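Local coordinates for protein thiamine pyrophosphokinase (Saccharomyces cerevisiae, PDB 1IG0) that makes thiamine diphosphate, the active coenzyme form of vitamin B1, by transferring a pyrophosphate group from ATP to thiamine, the sole enzyme in yeast able to do so, at residues B[81-84]-B[85-89]; B[99-103]-B[104-108]. One frame throughout, in Å; residues are numbered along the deposited sequence.

In the fold
Contacts 1 and 2 both hold the first turn of a short surface helix in the catalytic domain: helix 83-88 for residues 81-89, helix 103-111 for residues 99-108. Strand 93-96 of the large mixed sheet lies between the two helices along the chain. The centres of the contacts are about 17 Å apart, yet their side chains meet through Y108, whose ring makes a cation-pi contact with R86 and whose OH lies 3.4 Å from E83 OE1 in a weak hydrogen bond. Neither contact includes a residue of the bound thiamine sites. Helix 103-111 leads into strand 115-118, outermost in the sheet within this chain, beyond which Q122, Y123, S124 and T125 contact bound thiamine.

Contact 1 of 2, residues B[81-84]-B[85-89]; sequences DDET and LRIKY
With chi1 at -162°, D82 swings its carboxylate beside its own carbonyl carbon and brings OD2 to L85 N at 3.1 Å, the N-cap bond of helix 83-88. OD2 is crowded in the model, so the exact length is less sure. The same oxygen lies 3.5 Å from L85 CG, where the two side chains meet at about a right angle. R86 runs extended as far as CD and then bends at chi3 (-81°), while E83 bends at chi2; the guanidinium NH1 thereby reaches E83 OE2 at 2.8 Å in a salt bridge one turn apart. OE2 comes in at the guanidinium edge, near its plane, with the carboxylate plane turned 63° from it, although the position of OE2 is somewhat doubtful. On the other branch, E83 OE1 lies 3.4 Å from I87 CG1. Backbone bonds from R86 N to D82 O (3.0 Å) and from I87 N to E83 O (2.9 Å) close the first turn. R86 NH2 also donates to Y76 O, and the guanidinium makes cation-pi contacts with Y76 and Y108. With an alanine here, E83 would probably lose its charged mate, Y76 O this donor and the two rings their cation. D82 and E83 place negative charge at the helix start, which would be expected to suit the helix dipole, E83 being also paired with R86.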
loop_
_atom_site.group_PDB
_atom_site.type_symbol
_atom_site.label_atom_id
_atom_site.label_comp_id
_atom_site.label_asym_id
_atom_site.label_seq_id
_atom_site.Cartn_x
_atom_site.Cartn_y
_atom_site.Cartn_z
ATOM N N ASP B 81 18.131 1.665 23.626
ATOM C CA ASP B 81 18.735 1.043 24.791
ATOM C C ASP B 81 20.268 0.804 24.889
ATOM O O ASP B 81 20.986 1.573 25.553
ATOM C CB ASP B 81 17.930 -0.231 25.079
ATOM C CG ASP B 81 16.454 0.038 25.089
ATOM O OD1 ASP B 81 16.089 1.172 25.502
ATOM O OD2 ASP B 81 15.684 -0.871 24.702
ATOM N N ASP B 82 20.792 -0.226 24.235
ATOM C CA ASP B 82 22.225 -0.489 24.356
ATOM C C ASP B 82 23.130 0.294 23.409
ATOM O O ASP B 82 23.041 0.163 22.187
ATOM C CB ASP B 82 22.498 -1.987 24.210
ATOM C CG ASP B 82 23.860 -2.379 24.747
ATOM O OD1 ASP B 82 24.140 -2.082 25.927
ATOM O OD2 ASP B 82 24.646 -2.982 23.991
ATOM N N GLU B 83 24.007 1.109 23.991
ATOM C CA GLU B 83 24.948 1.915 23.221
ATOM C C GLU B 83 25.925 1.009 22.485
ATOM O O GLU B 83 26.363 1.319 21.378
ATOM C CB GLU B 83 25.731 2.854 24.142
ATOM C CG GLU B 83 25.451 4.329 23.920
ATOM C CD GLU B 83 25.642 4.748 22.476
ATOM O OE1 GLU B 83 26.729 4.500 21.913
ATOM O OE2 GLU B 83 24.699 5.332 21.904
ATOM N N THR B 84 26.267 -0.113 23.112
ATOM C CA THR B 84 27.190 -1.070 22.516
ATOM C C THR B 84 26.654 -1.539 21.170
ATOM O O THR B 84 27.386 -1.594 20.182
ATOM C CB THR B 84 27.387 -2.301 23.422
ATOM O OG1 THR B 84 27.936 -1.891 24.681
ATOM C CG2 THR B 84 28.324 -3.300 22.760
ATOM N N LEU B 85 25.369 -1.879 21.138
ATOM C CA LEU B 85 24.739 -2.340 19.910
ATOM C C LEU B 85 24.571 -1.196 18.917
ATOM O O LEU B 85 24.812 -1.362 17.722
ATOM C CB LEU B 85 23.377 -2.973 20.215
ATOM C CG LEU B 85 23.418 -4.297 20.982
ATOM C CD1 LEU B 85 22.002 -4.812 21.194
ATOM C CD2 LEU B 85 24.246 -5.314 20.206
ATOM N N ARG B 86 24.162 -0.033 19.414
ATOM C CA ARG B 86 23.978 1.128 18.554
ATOM C C ARG B 86 25.266 1.420 17.791
ATOM O O ARG B 86 25.238 1.685 16.590
ATOM C CB ARG B 86 23.580 2.352 19.378
ATOM C CG ARG B 86 23.585 3.647 18.584
ATOM C CD ARG B 86 23.298 4.840 19.474
ATOM N NE ARG B 86 21.876 5.014 19.735
ATOM C CZ ARG B 86 21.388 5.820 20.672
ATOM N NH1 ARG B 86 22.212 6.521 21.442
ATOM N NH2 ARG B 86 20.077 5.941 20.827
ATOM N N ILE B 87 26.392 1.372 18.497
ATOM C CA ILE B 87 27.691 1.617 17.884
ATOM C C ILE B 87 28.041 0.470 16.942
ATOM O O ILE B 87 28.747 0.656 15.951
ATOM C CB ILE B 87 28.797 1.757 18.961
ATOM C CG1 ILE B 87 28.749 3.159 19.571
ATOM C CG2 ILE B 87 30.170 1.492 18.357
ATOM C CD1 ILE B 87 29.051 4.267 18.578
ATOM N N LYS B 88 27.537 -0.716 17.261
ATOM C CA LYS B 88 27.788 -1.896 16.447
ATOM C C LYS B 88 27.013 -1.835 15.135
ATOM O O LYS B 88 27.435 -2.407 14.131
ATOM C CB LYS B 88 27.393 -3.160 17.216
ATOM C CG LYS B 88 27.463 -4.439 16.393
ATOM C CD LYS B 88 27.065 -5.654 17.219
ATOM C CE LYS B 88 27.006 -6.912 16.364
ATOM N NZ LYS B 88 28.313 -7.215 15.716
ATOM N N TYR B 89 25.885 -1.134 15.144
ATOM C CA TYR B 89 25.064 -1.035 13.946
ATOM C C TYR B 89 25.009 0.349 13.312
ATOM O O TYR B 89 23.936 0.930 13.138
ATOM C CB TYR B 89 23.652 -1.543 14.250
ATOM C CG TYR B 89 23.648 -2.994 14.666
ATOM C CD1 TYR B 89 23.658 -3.359 16.012
ATOM C CD2 TYR B 89 23.704 -4.006 13.712
ATOM C CE1 TYR B 89 23.729 -4.699 16.395
ATOM C CE2 TYR B 89 23.777 -5.343 14.080
ATOM C CZ TYR B 89 23.790 -5.684 15.421
ATOM O OH TYR B 89 23.874 -7.008 15.786
#

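Contact 2 of 2, residues B[99-103]-B[104-108]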
loop_
_atom_site.group_PDB
_atom_site.type_symbol
_atom_site.label_atom_id
_atom_site.label_comp_id
_atom_site.label_asym_id
_atom_site.label_seq_id
_atom_site.Cartn_x
_atom_site.Cartn_y
_atom_site.Cartn_z
ATOM N N ASP B 99 17.039 17.771 6.339
ATOM C CA ASP B 99 16.320 18.697 7.211
ATOM C C ASP B 99 15.583 17.991 8.348
ATOM O O ASP B 99 15.514 18.507 9.464
ATOM C CB ASP B 99 15.331 19.548 6.407
ATOM C CG ASP B 99 16.023 20.580 5.538
ATOM O OD1 ASP B 99 16.973 21.228 6.027
ATOM O OD2 ASP B 99 15.611 20.753 4.372
ATOM N N SER B 100 15.041 16.811 8.065
ATOM C CA SER B 100 14.309 16.045 9.070
ATOM C C SER B 100 15.257 15.363 10.050
ATOM O O SER B 100 14.826 14.812 11.063
ATOM C CB SER B 100 13.437 14.983 8.397
ATOM O OG SER B 100 14.236 13.979 7.801
ATOM N N LEU B 101 16.548 15.405 9.742
ATOM C CA LEU B 101 17.556 14.782 10.588
ATOM C C LEU B 101 17.703 15.499 11.928
ATOM O O LEU B 101 17.966 16.700 11.980
ATOM C CB LEU B 101 18.903 14.765 9.858
ATOM C CG LEU B 101 20.041 13.955 10.484
ATOM C CD1 LEU B 101 19.622 12.500 10.614
ATOM C CD2 LEU B 101 21.282 14.072 9.615
ATOM N N SER B 102 17.519 14.750 13.011
ATOM C CA SER B 102 17.646 15.296 14.356
ATOM C C SER B 102 19.051 15.848 14.557
ATOM O O SER B 102 20.033 15.208 14.178
ATOM C CB SER B 102 17.372 14.202 15.391
ATOM O OG SER B 102 17.800 14.596 16.683
ATOM N N GLU B 103 19.152 17.034 15.148
ATOM C CA GLU B 103 20.456 17.636 15.389
ATOM C C GLU B 103 21.292 16.675 16.224
ATOM O O GLU B 103 22.488 16.504 15.991
ATOM C CB GLU B 103 20.304 18.975 16.117
ATOM C CG GLU B 103 21.621 19.708 16.338
ATOM C CD GLU B 103 21.435 21.091 16.938
ATOM O OE1 GLU B 103 20.315 21.398 17.400
ATOM O OE2 GLU B 103 22.412 21.869 16.959
ATOM N N LYS B 104 20.646 16.040 17.196
ATOM C CA LYS B 104 21.305 15.077 18.070
ATOM C C LYS B 104 21.753 13.851 17.275
ATOM O O LYS B 104 22.870 13.357 17.446
ATOM C CB LYS B 104 20.344 14.660 19.186
ATOM C CG LYS B 104 20.794 13.462 20.009
ATOM C CD LYS B 104 19.896 13.253 21.228
ATOM C CE LYS B 104 18.419 13.182 20.848
ATOM N NZ LYS B 104 18.121 12.054 19.921
ATOM N N VAL B 105 20.877 13.364 16.402
ATOM C CA VAL B 105 21.186 12.200 15.580
ATOM C C VAL B 105 22.304 12.505 14.584
ATOM O O VAL B 105 23.196 11.685 14.375
ATOM C CB VAL B 105 19.936 11.716 14.809
ATOM C CG1 VAL B 105 20.306 10.575 13.868
ATOM C CG2 VAL B 105 18.871 11.260 15.794
ATOM N N TYR B 106 22.252 13.685 13.973
ATOM C CA TYR B 106 23.271 14.085 13.007
ATOM C C TYR B 106 24.653 14.085 13.653
ATOM O O TYR B 106 25.599 13.503 13.120
ATOM C CB TYR B 106 22.970 15.481 12.457
ATOM C CG TYR B 106 24.077 16.041 11.587
ATOM C CD1 TYR B 106 24.371 15.475 10.347
ATOM C CD2 TYR B 106 24.846 17.121 12.016
ATOM C CE1 TYR B 106 25.407 15.973 9.555
ATOM C CE2 TYR B 106 25.884 17.625 11.233
ATOM C CZ TYR B 106 26.159 17.047 10.004
ATOM O OH TYR B 106 27.186 17.539 9.232
ATOM N N LYS B 107 24.763 14.741 14.804
ATOM C CA LYS B 107 26.033 14.816 15.514
ATOM C C LYS B 107 26.580 13.442 15.884
ATOM O O LYS B 107 27.778 13.192 15.757
ATOM C CB LYS B 107 25.896 15.657 16.789
ATOM C CG LYS B 107 25.769 17.158 16.566
ATOM C CD LYS B 107 26.193 17.916 17.821
ATOM C CE LYS B 107 26.192 19.427 17.619
ATOM N NZ LYS B 107 24.817 19.996 17.579
ATOM N N TYR B 108 25.701 12.556 16.342
ATOM C CA TYR B 108 26.104 11.212 16.741
ATOM C C TYR B 108 26.733 10.408 15.606
ATOM O O TYR B 108 27.803 9.822 15.769
ATOM C CB TYR B 108 24.905 10.435 17.288
ATOM C CG TYR B 108 25.240 9.007 17.653
ATOM C CD1 TYR B 108 25.961 8.712 18.810
ATOM C CD2 TYR B 108 24.866 7.950 16.825
ATOM C CE1 TYR B 108 26.301 7.400 19.134
ATOM C CE2 TYR B 108 25.203 6.634 17.136
ATOM C CZ TYR B 108 25.920 6.366 18.292
ATOM O OH TYR B 108 26.250 5.067 18.603
HETATM O O HOH W 1 17.865 16.923 18.104
#
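S102 and V105 meet at the start of helix 103-111, where S102 is the N-cap and L101 with Y106, the residues just before the cap and four after it, form a hydrophobic staple. L101 extends across the Y106 side chain at about a right angle: its CD2 methyl comes to 3.5 Å from Y106 CD1, approaching the ring obliquely and resting also against CB. The other methyl, CD1, meets V105 CG1 at 3.8 Å, so the forked end of the leucine spans two neighbouring helical residues. S102 points its side chain into the first turn, with OG trans to its backbone N (chi1 166°), and accepts from V105 N in a long, weak capping bond. The fit is tight here, with S102 CB only 3.3 Å from V105 CG2. V105, buried, also packs on N73 and Y76 of helix 71-78, and N73 ties the approach to the cap through S100 O and S102 N. On the outer side E103 and K107, one turn apart, run alongside each other in the same direction. E103 is extended beyond CG, and K107 bends only at its last torsion (chi4 74°), which brings NZ to E103 OE2 at 3.1 Å in a salt bridge; the ammonium also lies against E103 CG. Their backbones are joined by a bond from K107 N to E103 O, next to the shorter one from Y106 N to S102 O, 2.7 Å long and nearly in line with the C=O. A water completes the cap: it accepts from K104 N at 3.1 Å and shares a hydrogen bond of 2.7 Å with S102 OG.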